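Local coordinates for ALDH21) (PDB 5MZ5), which oxidises succinic semialdehyde with NADP(+) as cofactor, as a plant member of the aldehyde dehydrogenase family, at residues R134-R139 and W188-N193; T123-K128 and R216-A221. All coordinates share one frame; numbering follows the deposited sequence.

How the interactions relate
After the N-terminal strands and two earlier helices, the chain enters helix 115-126, whose last turn begins interaction 2, then turns through K128 into helix 130-151, which supplies 134-139 to interaction 1. Strand 182-185 of the Rossmann-type sheet leads into the 188-193 loop, and interaction 1 closes there. After helix 193-205 and strand 209-212 the chain arrives at 216-221, closing interaction 2, so interaction 1 is nested inside the larger loop. Each contact sets a glutamate from one of two successive helices against the start of a helix that follows a parallel strand. K128 bridges them, its NZ meeting E136 OE2 and N189 O, and T217 packs against W188 and P191.

Interaction 1. Residues R134-R139 and W188-N193; sequences RGEVTR and WNFPLN. With GOL (glycerol), chain E.
E136 reaches the 188-193 loop with one carboxylate oxygen, OE1, which accepts the backbone N-H groups of two successive residues, L192 and N193. The N-H of N193 points almost straight at it (2.9 Å from N193 N to E136 OE1, 169°) on the anti lone pair, while L192 N, also 2.9 Å from E136 OE1, meets it nearly along the C-O axis in a more bent bond. CG lies anti to the backbone N (chi1 -179°) and the chain runs on extended, which carries the carboxylate across to the loop. On the way it passes F190, with E136 CD 3.6 Å from F190 CD2 and the carboxylate and ring planes 52° apart. The other oxygen, OE2, forms a salt bridge with K128, whose ammonium also makes a cation-pi contact with F190.

The two N-H groups belong to the turn entering helix 193-205, in the strand-loop-helix part of the Rossmann-type fold; the same loop carries W188, which binds NADP(+), and N189, which binds succinate, in other structures of the enzyme. An alanine in place of E136 would probably leave the L192 and N193 N-H groups without their shared acceptor and K128 without its carboxylate partner.

Farther along the helix, R139 and N193 flank a glycerol. R139 NH1 donates to glycerol O2 (3.1 Å), and glycerol O1 donates to N193 OD1 (2.9 Å) while lying over one face of the F190 ring. N193 OD1 also lies over one face of the R139 guanidinium. R139 likewise binds succinate elsewhere, and its NE forms a salt bridge with D477.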
loop_
_atom_site.group_PDB
_atom_site.type_symbol
_atom_site.label_atom_id
_atom_site.label_comp_id
_atom_site.label_asym_id
_atom_site.label_seq_id
_atom_site.Cartn_x
_atom_site.Cartn_y
_atom_site.Cartn_z
ATOM N N ARG A 134 -2.198 -23.654 26.913
ATOM C CA ARG A 134 -2.675 -22.298 27.275
ATOM C C ARG A 134 -2.107 -21.271 26.310
ATOM O O ARG A 134 -2.850 -20.401 25.859
ATOM C CB ARG A 134 -2.328 -21.930 28.731
ATOM C CG ARG A 134 -3.155 -22.724 29.741
ATOM C CD ARG A 134 -2.994 -22.197 31.150
ATOM N NE ARG A 134 -3.570 -23.125 32.123
ATOM C CZ ARG A 134 -2.871 -23.767 33.056
ATOM N NH1 ARG A 134 -1.565 -23.557 33.181
ATOM N NH2 ARG A 134 -3.473 -24.616 33.877
ATOM N N GLY A 135 -0.819 -21.434 25.951
ATOM C CA GLY A 135 -0.128 -20.601 24.965
ATOM C C GLY A 135 -0.801 -20.703 23.602
ATOM O O GLY A 135 -0.968 -19.692 22.916
ATOM N N GLU A 136 -1.257 -21.916 23.228
ATOM C CA GLU A 136 -1.968 -22.162 21.966
ATOM C C GLU A 136 -3.365 -21.504 21.929
ATOM O O GLU A 136 -3.782 -21.050 20.858
ATOM C CB GLU A 136 -2.033 -23.655 21.627
ATOM C CG GLU A 136 -2.746 -23.926 20.313
ATOM C CD GLU A 136 -2.753 -25.333 19.754
ATOM O OE1 GLU A 136 -3.422 -25.543 18.723
ATOM O OE2 GLU A 136 -2.126 -26.231 20.351
ATOM N N VAL A 137 -4.081 -21.472 23.084
ATOM C CA VAL A 137 -5.400 -20.834 23.182
ATOM C C VAL A 137 -5.239 -19.287 23.046
ATOM O O VAL A 137 -5.970 -18.677 22.276
ATOM C CB VAL A 137 -6.243 -21.296 24.412
ATOM C CG1 VAL A 137 -7.651 -20.710 24.368
ATOM C CG2 VAL A 137 -6.327 -22.830 24.471
ATOM N N THR A 138 -4.206 -18.703 23.675
ATOM C CA THR A 138 -3.871 -17.275 23.588
ATOM C C THR A 138 -3.554 -16.900 22.143
ATOM O O THR A 138 -3.989 -15.854 21.673
ATOM C CB THR A 138 -2.658 -16.949 24.509
ATOM O OG1 THR A 138 -2.960 -17.340 25.848
ATOM C CG2 THR A 138 -2.261 -15.469 24.476
ATOM N N ARG A 139 -2.764 -17.727 21.456
ATOM C CA ARG A 139 -2.392 -17.464 20.076
ATOM C C ARG A 139 -3.606 -17.581 19.148
ATOM O O ARG A 139 -3.686 -16.825 18.181
ATOM C CB ARG A 139 -1.258 -18.396 19.643
ATOM C CG ARG A 139 0.107 -17.975 20.197
ATOM C CD ARG A 139 1.215 -18.870 19.653
ATOM N NE ARG A 139 1.305 -18.750 18.202
ATOM C CZ ARG A 139 1.862 -19.647 17.399
ATOM N NH1 ARG A 139 2.425 -20.738 17.900
ATOM N NH2 ARG A 139 1.850 -19.464 16.085
ATOM N N TRP A 188 -2.711 -32.473 13.577
ATOM C CA TRP A 188 -2.850 -32.884 14.958
ATOM C C TRP A 188 -1.881 -32.182 15.922
ATOM O O TRP A 188 -2.111 -32.251 17.131
ATOM C CB TRP A 188 -2.758 -34.427 15.092
ATOM C CG TRP A 188 -1.536 -35.042 14.469
ATOM C CD1 TRP A 188 -1.477 -35.720 13.285
ATOM C CD2 TRP A 188 -0.194 -35.036 14.999
ATOM N NE1 TRP A 188 -0.182 -36.129 13.036
ATOM C CE2 TRP A 188 0.626 -35.721 14.070
ATOM C CE3 TRP A 188 0.394 -34.529 16.175
ATOM C CZ2 TRP A 188 2.002 -35.918 14.284
ATOM C CZ3 TRP A 188 1.760 -34.702 16.374
ATOM C CH2 TRP A 188 2.545 -35.402 15.444
ATOM N N ASN A 189 -0.805 -31.531 15.418
ATOM C CA ASN A 189 0.223 -30.908 16.286
ATOM C C ASN A 189 -0.192 -29.550 16.923
ATOM O O ASN A 189 0.277 -29.244 18.035
ATOM C CB ASN A 189 1.575 -30.803 15.596
ATOM C CG ASN A 189 1.610 -29.948 14.362
ATOM O OD1 ASN A 189 1.000 -30.251 13.333
ATOM N ND2 ASN A 189 2.408 -28.919 14.408
ATOM N N PHE A 190 -1.044 -28.753 16.253
ATOM C CA PHE A 190 -1.620 -27.522 16.848
ATOM C C PHE A 190 -3.086 -27.580 16.420
ATOM O O PHE A 190 -3.480 -26.860 15.495
ATOM C CB PHE A 190 -0.947 -26.230 16.343
ATOM C CG PHE A 190 0.366 -25.879 17.002
ATOM C CD1 PHE A 190 1.562 -26.446 16.560
ATOM C CD2 PHE A 190 0.414 -24.962 18.045
ATOM C CE1 PHE A 190 2.780 -26.131 17.184
ATOM C CE2 PHE A 190 1.632 -24.646 18.669
ATOM C CZ PHE A 190 2.807 -25.227 18.228
ATOM N N PRO A 191 -3.891 -28.492 17.019
ATOM C CA PRO A 191 -5.263 -28.703 16.519
ATOM C C PRO A 191 -6.247 -27.557 16.699
ATOM O O PRO A 191 -7.360 -27.635 16.164
ATOM C CB PRO A 191 -5.726 -29.957 17.254
ATOM C CG PRO A 191 -4.912 -30.014 18.471
ATOM C CD PRO A 191 -3.582 -29.424 18.126
ATOM N N LEU A 192 -5.856 -26.510 17.422
ATOM C CA LEU A 192 -6.714 -25.346 17.557
ATOM C C LEU A 192 -6.161 -24.188 16.715
ATOM O O LEU A 192 -6.871 -23.674 15.851
ATOM C CB LEU A 192 -6.906 -24.963 19.033
ATOM C CG LEU A 192 -7.797 -23.749 19.313
ATOM C CD1 LEU A 192 -9.273 -24.048 19.041
ATOM C CD2 LEU A 192 -7.587 -23.237 20.719
ATOM N N ASN A 193 -4.890 -23.810 16.949
ATOM C CA ASN A 193 -4.242 -22.709 16.251
ATOM C C ASN A 193 -4.128 -22.916 14.744
ATOM O O ASN A 193 -4.381 -21.977 13.997
ATOM C CB ASN A 193 -2.874 -22.361 16.869
ATOM C CG ASN A 193 -2.264 -21.095 16.283
ATOM O OD1 ASN A 193 -1.355 -21.149 15.458
ATOM N ND2 ASN A 193 -2.859 -19.957 16.550
HETATM C C1 GOL E . 1.889 -22.414 14.503
HETATM O O1 GOL E . 0.910 -22.965 15.370
HETATM C C2 GOL E . 3.263 -22.980 14.779
HETATM O O2 GOL E . 3.984 -22.088 15.635
HETATM C C3 GOL E . 4.029 -23.159 13.490
HETATM O O3 GOL E . 3.463 -24.183 12.678
#

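Interaction 2. Residues T123-K128 and R216-A221; sequences TMESGK and RTPLSA
The carboxylate of E125 meets the first turn of helix 219-229 with both oxygens. OE2 takes the hydroxyl of S220 nearly head-on (2.7 Å from S220 OG to E125 OE2) and also the S220 backbone N-H, at 3.2 Å from N to OE2 and 27° out of the carboxylate plane. OE1 uses its syn lone pair for the N-H of L219, 2.9 Å from N to OE1. Three donors thus grip a buried group, and the N-H groups at the start of a helix would be expected to favour its negative charge. E125 CG sits between the backbone N and the carbonyl carbon (chi1 74°), from where the extended chain reaches across T217 at about a right angle, its CD 3.8 Å from T217 CB. The T217 methyl, CG2, rests 3.3 Å from E125 O.

Beyond this polar centre, M124 bends at chi2 and chi3 so that its terminal methyl touches the L219 branch, CE to CD1 3.6 Å. At the end of the first helix S126 OG accepts from K128 N in an ST turn and is also bonded to L122 O, while G127 takes the positive phi that ends the helix.

The contact thus joins the C-terminal end of helix 115-126 to the start of helix 219-229, which follows strand 209-212 of the Rossmann-type sheet; V58 of strand 55-59 touches E125, P218 and L219, and strand 66-71 packs on M124, P218 and L219.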
loop_
_atom_site.group_PDB
_atom_site.type_symbol
_atom_site.label_atom_id
_atom_site.label_comp_id
_atom_site.label_asym_id
_atom_site.label_seq_id
_atom_site.Cartn_x
_atom_site.Cartn_y
_atom_site.Cartn_z
ATOM N N THR A 123 -4.613 -30.257 25.777
ATOM C CA THR A 123 -3.603 -31.099 26.426
ATOM C C THR A 123 -4.010 -32.579 26.373
ATOM O O THR A 123 -3.197 -33.438 26.034
ATOM C CB THR A 123 -3.363 -30.597 27.855
ATOM O OG1 THR A 123 -2.610 -29.405 27.738
ATOM C CG2 THR A 123 -2.586 -31.608 28.730
ATOM N N MET A 124 -5.278 -32.859 26.689
ATOM C CA MET A 124 -5.839 -34.201 26.670
ATOM C C MET A 124 -5.705 -34.870 25.280
ATOM O O MET A 124 -5.132 -35.963 25.181
ATOM C CB MET A 124 -7.302 -34.156 27.175
ATOM C CG MET A 124 -7.966 -35.515 27.344
ATOM S SD MET A 124 -8.608 -36.136 25.761
ATOM C CE MET A 124 -10.117 -35.157 25.639
ATOM N N GLU A 125 -6.231 -34.228 24.222
ATOM C CA GLU A 125 -6.218 -34.847 22.897
ATOM C C GLU A 125 -4.880 -34.754 22.148
ATOM O O GLU A 125 -4.677 -35.533 21.222
ATOM C CB GLU A 125 -7.355 -34.305 22.028
ATOM C CG GLU A 125 -7.130 -32.883 21.527
ATOM C CD GLU A 125 -8.158 -32.383 20.538
ATOM O OE1 GLU A 125 -8.973 -33.202 20.063
ATOM O OE2 GLU A 125 -8.132 -31.176 20.214
ATOM N N SER A 126 -4.013 -33.779 22.487
ATOM C CA SER A 126 -2.752 -33.629 21.762
ATOM C C SER A 126 -1.536 -34.133 22.531
ATOM O O SER A 126 -0.505 -34.422 21.919
ATOM C CB SER A 126 -2.552 -32.181 21.314
ATOM O OG SER A 126 -2.137 -31.357 22.391
ATOM N N GLY A 127 -1.657 -34.218 23.856
ATOM C CA GLY A 127 -0.551 -34.623 24.710
ATOM C C GLY A 127 0.430 -33.496 24.994
ATOM O O GLY A 127 1.468 -33.727 25.617
ATOM N N LYS A 128 0.142 -32.264 24.531
ATOM C CA LYS A 128 1.049 -31.139 24.778
ATOM C C LYS A 128 0.913 -30.637 26.217
ATOM O O LYS A 128 -0.194 -30.633 26.753
ATOM C CB LYS A 128 0.911 -30.012 23.728
ATOM C CG LYS A 128 -0.314 -29.084 23.876
ATOM C CD LYS A 128 -0.367 -28.004 22.805
ATOM C CE LYS A 128 -0.458 -28.571 21.399
ATOM N NZ LYS A 128 0.248 -27.701 20.416
ATOM N N ARG A 216 -7.194 -37.794 15.064
ATOM C CA ARG A 216 -6.565 -37.973 16.380
ATOM C C ARG A 216 -6.865 -36.808 17.327
ATOM O O ARG A 216 -6.880 -37.007 18.539
ATOM C CB ARG A 216 -5.047 -38.154 16.242
ATOM C CG ARG A 216 -4.623 -39.614 16.191
ATOM C CD ARG A 216 -3.110 -39.791 16.170
ATOM N NE ARG A 216 -2.528 -39.389 14.889
ATOM C CZ ARG A 216 -1.348 -39.799 14.429
ATOM N NH1 ARG A 216 -0.613 -40.652 15.130
ATOM N NH2 ARG A 216 -0.903 -39.371 13.255
ATOM N N THR A 217 -7.049 -35.575 16.779
ATOM C CA THR A 217 -7.278 -34.365 17.568
ATOM C C THR A 217 -8.471 -33.520 17.021
ATOM O O THR A 217 -8.265 -32.352 16.685
ATOM C CB THR A 217 -5.988 -33.516 17.590
ATOM O OG1 THR A 217 -5.697 -33.111 16.249
ATOM C CG2 THR A 217 -4.792 -34.223 18.224
ATOM N N PRO A 218 -9.727 -34.032 16.973
ATOM C CA PRO A 218 -10.811 -33.222 16.385
ATOM C C PRO A 218 -11.576 -32.308 17.330
ATOM O O PRO A 218 -12.366 -31.503 16.858
ATOM C CB PRO A 218 -11.759 -34.294 15.827
ATOM C CG PRO A 218 -11.619 -35.427 16.789
ATOM C CD PRO A 218 -10.207 -35.392 17.323
ATOM N N LEU A 219 -11.415 -32.482 18.641
ATOM C CA LEU A 219 -12.232 -31.792 19.635
ATOM C C LEU A 219 -12.078 -30.295 19.654
ATOM O O LEU A 219 -13.061 -29.612 19.924
ATOM C CB LEU A 219 -12.021 -32.370 21.039
ATOM C CG LEU A 219 -12.023 -33.889 21.163
ATOM C CD1 LEU A 219 -11.665 -34.280 22.565
ATOM C CD2 LEU A 219 -13.376 -34.506 20.717
ATOM N N SER A 220 -10.865 -29.784 19.373
ATOM C CA SER A 220 -10.557 -28.348 19.325
ATOM C C SER A 220 -11.327 -27.705 18.190
ATOM O O SER A 220 -11.912 -26.624 18.367
ATOM C CB SER A 220 -9.058 -28.114 19.158
ATOM O OG SER A 220 -8.383 -28.483 20.345
ATOM N N ALA A 221 -11.360 -28.398 17.032
ATOM C CA ALA A 221 -12.125 -27.948 15.878
ATOM C C ALA A 221 -13.632 -28.004 16.166
ATOM O O ALA A 221 -14.370 -27.127 15.728
ATOM C CB ALA A 221 -11.798 -28.799 14.676
#